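Acyl-CoA dehydrogenase (Bacillus anthracis, PDB 3OWA) probably catalyses, with bound FAD, the dehydrogenation of acyl-CoA thioesters to the corresponding 2-enoyl-CoA products. Local coordinates at residues Ala82-Glu87 / Pro125-Gly130; Val119-Leu124 / Phe262-Ile267; Leu457-Tyr462 / Thr574-Ile579; Tyr504-Ala509 / Gln537-Glu542. All blocks are in the same frame, centred on the assembly; numbering follows the deposited sequence.

Contact 1 (Ala82-Glu87 / Pro125-Gly130)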
# COMPACT_ATOMS: atom_id res chain seq x y z
N ALA A 82 -23.31 -23.77 8.60
CA ALA A 82 -23.93 -23.54 7.29
C ALA A 82 -23.40 -24.49 6.20
O ALA A 82 -24.15 -24.92 5.34
CB ALA A 82 -23.81 -22.06 6.86
N ASP A 83 -22.11 -24.82 6.26
CA ASP A 83 -21.47 -25.70 5.28
C ASP A 83 -21.42 -27.16 5.76
O ASP A 83 -20.80 -28.01 5.11
CB ASP A 83 -20.03 -25.24 4.98
CG ASP A 83 -19.97 -23.99 4.09
OD1 ASP A 83 -19.04 -23.18 4.31
OD2 ASP A 83 -20.81 -23.82 3.17
N VAL A 84 -22.05 -27.44 6.89
CA VAL A 84 -22.12 -28.82 7.38
C VAL A 84 -23.51 -29.40 7.08
O VAL A 84 -24.51 -28.80 7.45
CB VAL A 84 -21.79 -28.88 8.88
CG1 VAL A 84 -22.06 -30.28 9.50
CG2 VAL A 84 -20.33 -28.42 9.11
N PRO A 85 -23.57 -30.57 6.39
CA PRO A 85 -24.88 -31.21 6.12
C PRO A 85 -25.69 -31.45 7.38
O PRO A 85 -25.14 -31.65 8.49
CB PRO A 85 -24.50 -32.53 5.45
CG PRO A 85 -23.15 -32.27 4.84
CD PRO A 85 -22.46 -31.37 5.84
N GLU A 86 -27.01 -31.36 7.22
CA GLU A 86 -27.98 -31.65 8.28
C GLU A 86 -27.80 -33.03 8.94
O GLU A 86 -27.95 -33.15 10.16
CB GLU A 86 -29.42 -31.48 7.77
CG GLU A 86 -29.89 -30.01 7.78
CD GLU A 86 -31.38 -29.85 7.52
OE1 GLU A 86 -32.00 -28.89 8.05
OE2 GLU A 86 -31.94 -30.69 6.79
N GLU A 87 -27.43 -34.05 8.17
CA GLU A 87 -27.28 -35.39 8.74
C GLU A 87 -26.09 -35.53 9.67
O GLU A 87 -25.98 -36.51 10.39
CB GLU A 87 -27.26 -36.50 7.67
CG GLU A 87 -26.04 -36.54 6.76
CD GLU A 87 -26.36 -36.13 5.32
OE1 GLU A 87 -25.52 -35.44 4.70
OE2 GLU A 87 -27.45 -36.50 4.81
N PRO A 125 -12.00 -29.88 6.11
CA PRO A 125 -11.30 -31.15 5.80
C PRO A 125 -12.06 -32.40 6.25
O PRO A 125 -11.98 -33.43 5.60
CB PRO A 125 -9.98 -31.03 6.55
CG PRO A 125 -9.75 -29.51 6.57
CD PRO A 125 -11.09 -28.89 6.72
N ILE A 126 -12.81 -32.29 7.34
CA ILE A 126 -13.63 -33.40 7.85
C ILE A 126 -14.91 -33.51 7.03
O ILE A 126 -15.32 -34.61 6.65
CB ILE A 126 -13.92 -33.27 9.38
CG1 ILE A 126 -12.58 -33.30 10.16
CG2 ILE A 126 -14.84 -34.41 9.86
CD1 ILE A 126 -12.72 -33.02 11.68
N VAL A 127 -15.54 -32.37 6.75
CA VAL A 127 -16.71 -32.35 5.88
C VAL A 127 -16.43 -33.01 4.52
O VAL A 127 -17.22 -33.84 4.04
CB VAL A 127 -17.27 -30.90 5.66
CG1 VAL A 127 -18.44 -30.91 4.64
CG2 VAL A 127 -17.72 -30.27 7.00
N LEU A 128 -15.32 -32.66 3.90
CA LEU A 128 -15.04 -33.08 2.54
C LEU A 128 -14.29 -34.39 2.44
O LEU A 128 -14.48 -35.12 1.47
CB LEU A 128 -14.26 -31.99 1.78
CG LEU A 128 -15.00 -30.65 1.69
CD1 LEU A 128 -14.17 -29.65 0.94
CD2 LEU A 128 -16.35 -30.79 1.03
N PHE A 129 -13.44 -34.69 3.42
CA PHE A 129 -12.58 -35.87 3.31
C PHE A 129 -12.67 -36.82 4.48
O PHE A 129 -11.97 -37.82 4.51
CB PHE A 129 -11.13 -35.44 3.07
CG PHE A 129 -10.97 -34.62 1.82
CD1 PHE A 129 -11.04 -35.23 0.56
CD2 PHE A 129 -10.80 -33.24 1.89
CE1 PHE A 129 -10.92 -34.49 -0.60
CE2 PHE A 129 -10.67 -32.50 0.74
CZ PHE A 129 -10.73 -33.12 -0.52
N GLY A 130 -13.53 -36.53 5.45
CA GLY A 130 -13.69 -37.46 6.59
C GLY A 130 -14.46 -38.71 6.17
O GLY A 130 -15.31 -38.65 5.27
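Val84 and Val127 mark the closest backbone approach, their CA atoms 6.6 Å apart, where the loop that follows helix 64-76 passes the short helix 124-129 of the N-terminal helical domain. Val127 carries the helix side of the contact alone, its CA-CB bond aimed at the loop and its two methyls dividing the work. Val127 CG1 lies anti to the backbone N (chi1 176°), which turns it to the carbonyl O of Asp83, 3.8 Å away, and to the ring of Pro85, whose CD is 4.2 Å from it. Val127 CG2, the other branch, meets Val84 CG2 at 3.8 Å, and these two valine side chains cross at a slant. The loop thus offers three consecutive residues to one branched side chain: a carbonyl oxygen, a methyl and a proline methylene. Helix 132-144 joins in, since Leu139 touches both Val84 and Val127. On the loop side, the polar end of Asp83 turns to helix 95-105, where OD2 is hydrogen-bonded to Ser98 OG. The helix ends just beyond Val127, with the Gly130 N to Ile126 O bond of 2.9 Å closing its last turn. No hydrogen bond crosses between 82-87 and 125-130, so loop and helix are held here by van der Waals contact, while the carboxylate of Asp83 finds its partner on a neighbouring helix.

Contact 2 (Val119-Leu124 / Phe262-Ile267)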
# COMPACT_ATOMS: atom_id res chain seq x y z
N VAL A 119 -14.87 -22.46 10.42
CA VAL A 119 -15.82 -23.04 9.49
C VAL A 119 -15.17 -23.46 8.16
O VAL A 119 -15.75 -24.26 7.43
CB VAL A 119 -17.02 -22.09 9.17
CG1 VAL A 119 -17.77 -21.71 10.46
CG2 VAL A 119 -16.56 -20.84 8.36
N GLY A 120 -13.97 -22.98 7.87
CA GLY A 120 -13.39 -23.22 6.55
C GLY A 120 -12.28 -24.23 6.70
O GLY A 120 -12.53 -25.43 6.80
N ILE A 121 -11.05 -23.77 6.75
CA ILE A 121 -9.90 -24.66 6.70
C ILE A 121 -9.92 -25.67 7.88
O ILE A 121 -9.42 -26.77 7.75
CB ILE A 121 -8.59 -23.88 6.64
CG1 ILE A 121 -8.47 -22.91 7.84
CG2 ILE A 121 -8.51 -23.13 5.32
CD1 ILE A 121 -7.13 -22.11 7.89
N GLY A 122 -10.51 -25.30 9.02
CA GLY A 122 -10.54 -26.17 10.18
C GLY A 122 -11.57 -27.30 10.09
O GLY A 122 -11.25 -28.44 10.40
N SER A 123 -12.80 -26.99 9.67
CA SER A 123 -13.88 -27.97 9.68
C SER A 123 -14.02 -28.72 8.36
O SER A 123 -14.29 -29.93 8.36
CB SER A 123 -15.24 -27.32 10.00
OG SER A 123 -15.32 -26.93 11.37
N LEU A 124 -13.85 -28.00 7.26
CA LEU A 124 -14.08 -28.56 5.92
C LEU A 124 -13.21 -29.77 5.57
O LEU A 124 -13.65 -30.61 4.80
CB LEU A 124 -13.95 -27.50 4.82
CG LEU A 124 -15.07 -26.46 4.78
CD1 LEU A 124 -14.83 -25.46 3.66
CD2 LEU A 124 -16.47 -27.11 4.67
N PHE A 262 -4.58 -29.12 -1.21
CA PHE A 262 -4.84 -28.40 -2.44
C PHE A 262 -6.33 -28.04 -2.55
O PHE A 262 -6.68 -26.91 -2.95
CB PHE A 262 -4.35 -29.17 -3.68
CG PHE A 262 -5.15 -28.86 -4.95
CD1 PHE A 262 -4.85 -27.73 -5.74
CD2 PHE A 262 -6.22 -29.70 -5.35
CE1 PHE A 262 -5.60 -27.43 -6.92
CE2 PHE A 262 -6.97 -29.42 -6.52
CZ PHE A 262 -6.66 -28.27 -7.30
N ASN A 263 -7.20 -28.98 -2.19
CA ASN A 263 -8.62 -28.72 -2.28
C ASN A 263 -9.09 -27.69 -1.27
O ASN A 263 -9.90 -26.83 -1.61
CB ASN A 263 -9.43 -30.00 -2.12
CG ASN A 263 -9.63 -30.71 -3.43
OD1 ASN A 263 -10.51 -30.34 -4.24
ND2 ASN A 263 -8.83 -31.73 -3.66
N ILE A 264 -8.58 -27.78 -0.05
CA ILE A 264 -8.92 -26.83 1.00
C ILE A 264 -8.48 -25.38 0.63
O ILE A 264 -9.19 -24.39 0.89
CB ILE A 264 -8.31 -27.29 2.35
CG1 ILE A 264 -8.93 -28.64 2.78
CG2 ILE A 264 -8.45 -26.21 3.45
CD1 ILE A 264 -10.51 -28.68 2.83
N LEU A 265 -7.31 -25.30 0.01
CA LEU A 265 -6.73 -24.04 -0.42
C LEU A 265 -7.66 -23.27 -1.35
O LEU A 265 -7.82 -22.06 -1.19
CB LEU A 265 -5.45 -24.34 -1.17
CG LEU A 265 -4.19 -23.51 -0.97
CD1 LEU A 265 -3.37 -23.65 -2.26
CD2 LEU A 265 -4.45 -22.03 -0.62
N ASN A 266 -8.30 -23.98 -2.29
CA ASN A 266 -9.22 -23.34 -3.24
C ASN A 266 -10.36 -22.67 -2.52
O ASN A 266 -10.78 -21.60 -2.90
CB ASN A 266 -9.84 -24.33 -4.23
CG ASN A 266 -8.84 -24.98 -5.13
OD1 ASN A 266 -8.94 -26.18 -5.44
ND2 ASN A 266 -7.86 -24.22 -5.57
N ILE A 267 -10.88 -23.34 -1.51
CA ILE A 267 -12.02 -22.83 -0.76
C ILE A 267 -11.58 -21.64 0.07
O ILE A 267 -12.23 -20.60 0.06
CB ILE A 267 -12.64 -23.95 0.13
CG1 ILE A 267 -13.28 -25.04 -0.76
CG2 ILE A 267 -13.66 -23.32 1.10
CD1 ILE A 267 -13.59 -26.35 -0.05
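Ile121 holds CG1 between its backbone N and carbonyl carbon (chi1 57°), which leaves CG2 as the branch that faces Ile264; that residue answers with its own CG2, set anti to its backbone N. Ile121 CG2 and Ile264 CG2 meet at 3.6 Å, with the side chains crossing at about a right angle. The longer arm of Ile264 is folded at chi2 (-53°) and delivers CD1 to Leu124, 4.1 Å from its CB. One turn farther along helix 257-293, Ile267 presents CG2 to CD1 of Leu124 at 3.5 Å, and its CD1 lies 4.0 Å from the same leucine methyl, the two side chains meeting aslant. Leu124 is therefore embraced by a pair of isoleucines three residues apart, as the i, i+3 spacing on one helical face allows. The segment 119-124 brings the end of helix 110-122, with its wider pi-type turn, and the start of the next helix against the first long helix of the C-terminal domain. Tyr151, on the strand 149-152, touches both Ile121 and Ile264, so the beta domain also closes on this spot. The side chain of Ile121 is about 4 Å from the bound FAD. The side-chain contacts across the interface are all between hydrocarbon groups, so the N-terminal and C-terminal domains join here, beside the cofactor, by apolar van der Waals contact, with no hydrogen bond between the two segments.

Contact 3 (Leu457-Tyr462 / Thr574-Ile579)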
# COMPACT_ATOMS: atom_id res chain seq x y z
N LEU A 457 -23.03 -0.37 -23.00
CA LEU A 457 -21.90 -1.28 -22.73
C LEU A 457 -21.18 -1.81 -23.98
O LEU A 457 -20.30 -2.67 -23.88
CB LEU A 457 -22.34 -2.46 -21.84
CG LEU A 457 -22.49 -2.29 -20.32
CD1 LEU A 457 -23.16 -0.97 -19.93
CD2 LEU A 457 -23.21 -3.47 -19.69
N ALA A 458 -21.54 -1.29 -25.16
CA ALA A 458 -20.92 -1.71 -26.42
C ALA A 458 -19.39 -1.66 -26.36
O ALA A 458 -18.72 -2.63 -26.71
CB ALA A 458 -21.43 -0.84 -27.59
N LEU A 459 -18.86 -0.54 -25.91
CA LEU A 459 -17.41 -0.37 -25.83
C LEU A 459 -16.78 -1.36 -24.83
O LEU A 459 -15.74 -1.96 -25.11
CB LEU A 459 -17.05 1.08 -25.50
CG LEU A 459 -15.57 1.32 -25.19
CD1 LEU A 459 -14.69 1.01 -26.41
CD2 LEU A 459 -15.33 2.74 -24.67
N GLN A 460 -17.42 -1.57 -23.69
CA GLN A 460 -16.84 -2.42 -22.64
C GLN A 460 -16.84 -3.88 -23.06
O GLN A 460 -15.88 -4.60 -22.80
CB GLN A 460 -17.52 -2.17 -21.28
CG GLN A 460 -17.25 -0.76 -20.72
CD GLN A 460 -17.96 0.36 -21.49
OE1 GLN A 460 -19.10 0.22 -21.90
NE2 GLN A 460 -17.27 1.48 -21.69
N LYS A 461 -17.91 -4.31 -23.74
CA LYS A 461 -17.97 -5.65 -24.32
C LYS A 461 -16.87 -5.85 -25.36
O LYS A 461 -16.30 -6.93 -25.48
CB LYS A 461 -19.34 -5.91 -24.95
CG LYS A 461 -20.48 -6.10 -23.97
CD LYS A 461 -21.74 -6.54 -24.71
CE LYS A 461 -23.01 -5.93 -24.10
NZ LYS A 461 -24.11 -5.72 -25.12
N TYR A 462 -16.59 -4.80 -26.10
CA TYR A 462 -15.54 -4.82 -27.10
C TYR A 462 -14.15 -4.99 -26.43
O TYR A 462 -13.34 -5.81 -26.86
CB TYR A 462 -15.63 -3.56 -27.98
CG TYR A 462 -14.53 -3.44 -28.99
CD1 TYR A 462 -14.62 -4.08 -30.23
CD2 TYR A 462 -13.38 -2.71 -28.70
CE1 TYR A 462 -13.57 -3.97 -31.16
CE2 TYR A 462 -12.34 -2.61 -29.60
CZ TYR A 462 -12.44 -3.23 -30.82
OH TYR A 462 -11.39 -3.10 -31.70
N THR A 574 -11.85 4.47 -28.84
CA THR A 574 -12.02 5.86 -28.43
C THR A 574 -12.13 5.91 -26.92
O THR A 574 -13.14 5.55 -26.36
CB THR A 574 -13.28 6.51 -29.02
OG1 THR A 574 -13.15 6.55 -30.45
CG2 THR A 574 -13.43 7.95 -28.49
N PRO A 575 -11.08 6.42 -26.25
CA PRO A 575 -11.07 6.46 -24.81
C PRO A 575 -12.17 7.38 -24.27
O PRO A 575 -12.59 8.30 -24.97
CB PRO A 575 -9.67 7.00 -24.48
CG PRO A 575 -9.33 7.84 -25.66
CD PRO A 575 -9.90 7.09 -26.83
N LEU A 576 -12.65 7.10 -23.06
CA LEU A 576 -13.64 7.91 -22.37
C LEU A 576 -12.98 8.94 -21.49
O LEU A 576 -11.81 8.77 -21.11
CB LEU A 576 -14.50 7.04 -21.47
CG LEU A 576 -15.20 5.83 -22.09
CD1 LEU A 576 -15.76 4.97 -20.96
CD2 LEU A 576 -16.30 6.28 -23.08
N ASN A 577 -13.72 9.99 -21.17
CA ASN A 577 -13.35 10.96 -20.15
C ASN A 577 -13.92 10.51 -18.80
O ASN A 577 -15.12 10.64 -18.54
CB ASN A 577 -13.87 12.36 -20.54
CG ASN A 577 -13.55 13.41 -19.50
OD1 ASN A 577 -12.72 13.21 -18.60
ND2 ASN A 577 -14.21 14.57 -19.63
N VAL A 578 -13.05 9.97 -17.93
CA VAL A 578 -13.55 9.32 -16.71
C VAL A 578 -13.72 10.32 -15.56
O VAL A 578 -14.37 10.01 -14.54
CB VAL A 578 -12.66 8.13 -16.27
CG1 VAL A 578 -12.70 7.02 -17.32
CG2 VAL A 578 -11.24 8.58 -15.97
N ILE A 579 -13.16 11.52 -15.73
CA ILE A 579 -13.11 12.47 -14.65
C ILE A 579 -14.53 12.88 -14.21
O ILE A 579 -14.85 12.73 -13.02
CB ILE A 579 -12.10 13.64 -14.89
CG1 ILE A 579 -10.66 13.11 -14.79
CG2 ILE A 579 -12.29 14.75 -13.89
CD1 ILE A 579 -9.57 14.10 -15.26
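Leu459 and Thr574 are the backbone neighbours of this contact, yet their CA atoms stay 8.6 Å apart, so side chains have to bridge the gap between the first turn of helix 458-482 and the extended connection that leads into helix 578-592. Leu459 and Leu576 both point their CA-CB bonds across the gap and meet tip to tip, CD2 against CD2 at 4.0 Å. Leu459 achieves this with CG anti to its backbone N (chi1 172°); the same CD2 also rests 3.9 Å from the carbonyl O of Thr574, so this methyl lies close to both the leucine end and the peptide backbone before it. The other branch of Leu576, CD1, is taken up by Gln460. That glutamine bends at chi2 (71°), which swings its amide round to Leu576, and NE2 comes to 3.9 Å from CD1 in a slanting van der Waals contact, with no hydrogen bond between the two segments. The two helix starts differ: Leu457 occupies the N-cap position of helix 458-482, whereas Asn577 is the N-cap of helix 578-592, its OD1 accepting a weak bond from Ile579 N at 3.4 Å. Both Gln460 and Leu576 also pack on Glu533 of helix 526-554, and Gln460 reaches Val510 of helix 490-520, which places the contact at the edge of the C-terminal helical array. Beyond it, Pro575 and Asn577 pack on Ile552 of the second subunit, so the connection 574-577 runs between helix 458-482 of its own chain and the dimer partner.

Contact 4 (Tyr504-Ala509 / Gln537-Glu542)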
# COMPACT_ATOMS: atom_id res chain seq x y z
N TYR A 504 -11.00 -11.19 -16.07
CA TYR A 504 -12.06 -11.79 -15.26
C TYR A 504 -12.88 -10.75 -14.49
O TYR A 504 -14.11 -10.82 -14.43
CB TYR A 504 -11.47 -12.85 -14.29
CG TYR A 504 -12.50 -13.71 -13.59
CD1 TYR A 504 -13.44 -14.45 -14.32
CD2 TYR A 504 -12.53 -13.80 -12.20
CE1 TYR A 504 -14.39 -15.25 -13.69
CE2 TYR A 504 -13.47 -14.60 -11.55
CZ TYR A 504 -14.40 -15.33 -12.31
OH TYR A 504 -15.33 -16.12 -11.67
N ALA A 505 -12.20 -9.79 -13.88
CA ALA A 505 -12.92 -8.73 -13.18
C ALA A 505 -13.73 -7.84 -14.16
O ALA A 505 -14.89 -7.50 -13.88
CB ALA A 505 -11.93 -7.88 -12.38
N MSE A 506 -13.12 -7.49 -15.29
CA MSE A 506 -13.80 -6.68 -16.33
C MSE A 506 -15.04 -7.37 -16.84
O MSE A 506 -16.10 -6.77 -16.88
CB MSE A 506 -12.88 -6.44 -17.52
CG MSE A 506 -11.79 -5.43 -17.29
SE MSE A 506 -10.66 -5.35 -18.85
CE MSE A 506 -11.93 -4.66 -20.13
N GLU A 507 -14.90 -8.63 -17.24
CA GLU A 507 -16.05 -9.39 -17.77
C GLU A 507 -17.16 -9.56 -16.73
O GLU A 507 -18.34 -9.45 -17.05
CB GLU A 507 -15.58 -10.75 -18.29
CG GLU A 507 -16.71 -11.60 -18.89
CD GLU A 507 -16.26 -13.01 -19.33
OE1 GLU A 507 -16.55 -13.39 -20.49
OE2 GLU A 507 -15.64 -13.75 -18.53
N SER A 508 -16.77 -9.83 -15.48
CA SER A 508 -17.73 -9.97 -14.38
C SER A 508 -18.53 -8.69 -14.18
O SER A 508 -19.76 -8.75 -14.01
CB SER A 508 -17.05 -10.36 -13.07
OG SER A 508 -16.39 -11.62 -13.15
N ALA A 509 -17.84 -7.55 -14.19
CA ALA A 509 -18.49 -6.26 -14.10
C ALA A 509 -19.41 -6.01 -15.31
O ALA A 509 -20.56 -5.57 -15.14
CB ALA A 509 -17.46 -5.12 -13.93
N GLN A 537 -11.96 0.83 -18.55
CA GLN A 537 -10.97 1.67 -19.18
C GLN A 537 -9.60 1.51 -18.51
O GLN A 537 -8.58 1.29 -19.19
CB GLN A 537 -11.41 3.13 -19.16
CG GLN A 537 -10.37 4.04 -19.75
CD GLN A 537 -10.97 5.22 -20.49
OE1 GLN A 537 -11.73 5.06 -21.46
NE2 GLN A 537 -10.63 6.42 -20.04
N GLU A 538 -9.58 1.63 -17.18
CA GLU A 538 -8.31 1.53 -16.46
C GLU A 538 -7.70 0.13 -16.42
O GLU A 538 -6.49 -0.02 -16.56
CB GLU A 538 -8.41 2.13 -15.06
CG GLU A 538 -8.34 3.69 -15.09
CD GLU A 538 -9.11 4.38 -13.94
OE1 GLU A 538 -9.18 5.64 -13.90
OE2 GLU A 538 -9.67 3.66 -13.09
N ALA A 539 -8.53 -0.90 -16.23
CA ALA A 539 -8.05 -2.29 -16.23
C ALA A 539 -7.53 -2.70 -17.62
O ALA A 539 -6.56 -3.45 -17.72
CB ALA A 539 -9.16 -3.23 -15.82
N PHE A 540 -8.19 -2.22 -18.67
CA PHE A 540 -7.74 -2.50 -20.04
C PHE A 540 -6.41 -1.83 -20.36
O PHE A 540 -5.55 -2.43 -21.00
CB PHE A 540 -8.79 -2.05 -21.05
CG PHE A 540 -8.52 -2.56 -22.44
CD1 PHE A 540 -8.80 -3.88 -22.78
CD2 PHE A 540 -7.97 -1.71 -23.40
CE1 PHE A 540 -8.56 -4.36 -24.09
CE2 PHE A 540 -7.71 -2.18 -24.71
CZ PHE A 540 -8.01 -3.50 -25.05
N ASN A 541 -6.26 -0.58 -19.91
CA ASN A 541 -4.95 0.10 -19.89
C ASN A 541 -3.84 -0.73 -19.24
O ASN A 541 -2.78 -0.94 -19.85
CB ASN A 541 -5.07 1.52 -19.29
CG ASN A 541 -5.82 2.50 -20.22
OD1 ASN A 541 -6.02 2.23 -21.41
ND2 ASN A 541 -6.21 3.66 -19.68
N GLU A 542 -4.08 -1.25 -18.03
CA GLU A 542 -3.10 -2.17 -17.41
C GLU A 542 -2.80 -3.43 -18.25
O GLU A 542 -1.64 -3.84 -18.35
CB GLU A 542 -3.55 -2.60 -16.01
CG GLU A 542 -3.79 -1.40 -15.09
CD GLU A 542 -4.25 -1.76 -13.69
OE1 GLU A 542 -4.46 -2.97 -13.43
OE2 GLU A 542 -4.41 -0.83 -12.86
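Met506, here a selenomethionine, reaches from one arm of an antiparallel helical hairpin to the other, joining helices 490-520 and 526-554 of the all-helical C-terminal part. Its side chain reaches over to the second helix, across that helix's axis. Met506 CG sits against CB of Ala539 at 3.7 Å, where the small methyl lets the helices approach to 7.2 Å between the CA atoms of Met506 and Ala539. The selenium continues past that methyl, Met506 SE to Ala539 CB 4.0 Å, and a bend at chi3 (65°) turns the terminal CE toward Phe540. There Met506 CE lies 4.2 Å from Phe540 CD1, slanting onto the ring, and the two side chains cross at an angle. Leu463 of helix 458-482 touches both Met506 and Phe540, so a third helix closes over this apolar cluster. Elsewhere on helix 490-520 the polar groups are tied up separately: Glu507 makes salt bridges to Arg327 of helix 305-336 and to Lys468 of helix 458-482. Ser508 OG gives its hydrogen to Tyr504 O at 2.7 Å, arriving on the opposite face of that carbonyl's plane from Ser508 N, and stands 4.1 Å above the centre of the Tyr504 ring.

How the contacts relate
The four contacts form two pairs; contact 1 lies on the opposite side of the chain's centre from contacts 3 and 4, its centre about 46 Å from that of contact 3. Contacts 1 and 2 have centres 11 Å apart, and their segments alternate along the chain. Helices 110-122 and 124-129 are consecutive, and Leu128 CD1 meets Ile267 CD1 at 3.5 Å. Contacts 3 and 4 are likewise 11 Å apart, and the hairpin of contact 4 falls within the span that contact 3 bridges; Gln537 OE1 probably accepts a hydrogen bond from Leu576 N. Contact 1 packs the N-terminal domain within itself, contact 2 joins it to helix 257-293 beside the flavin, and contacts 3 and 4 assemble C-terminal helices, contact 3 next to the dimer partner.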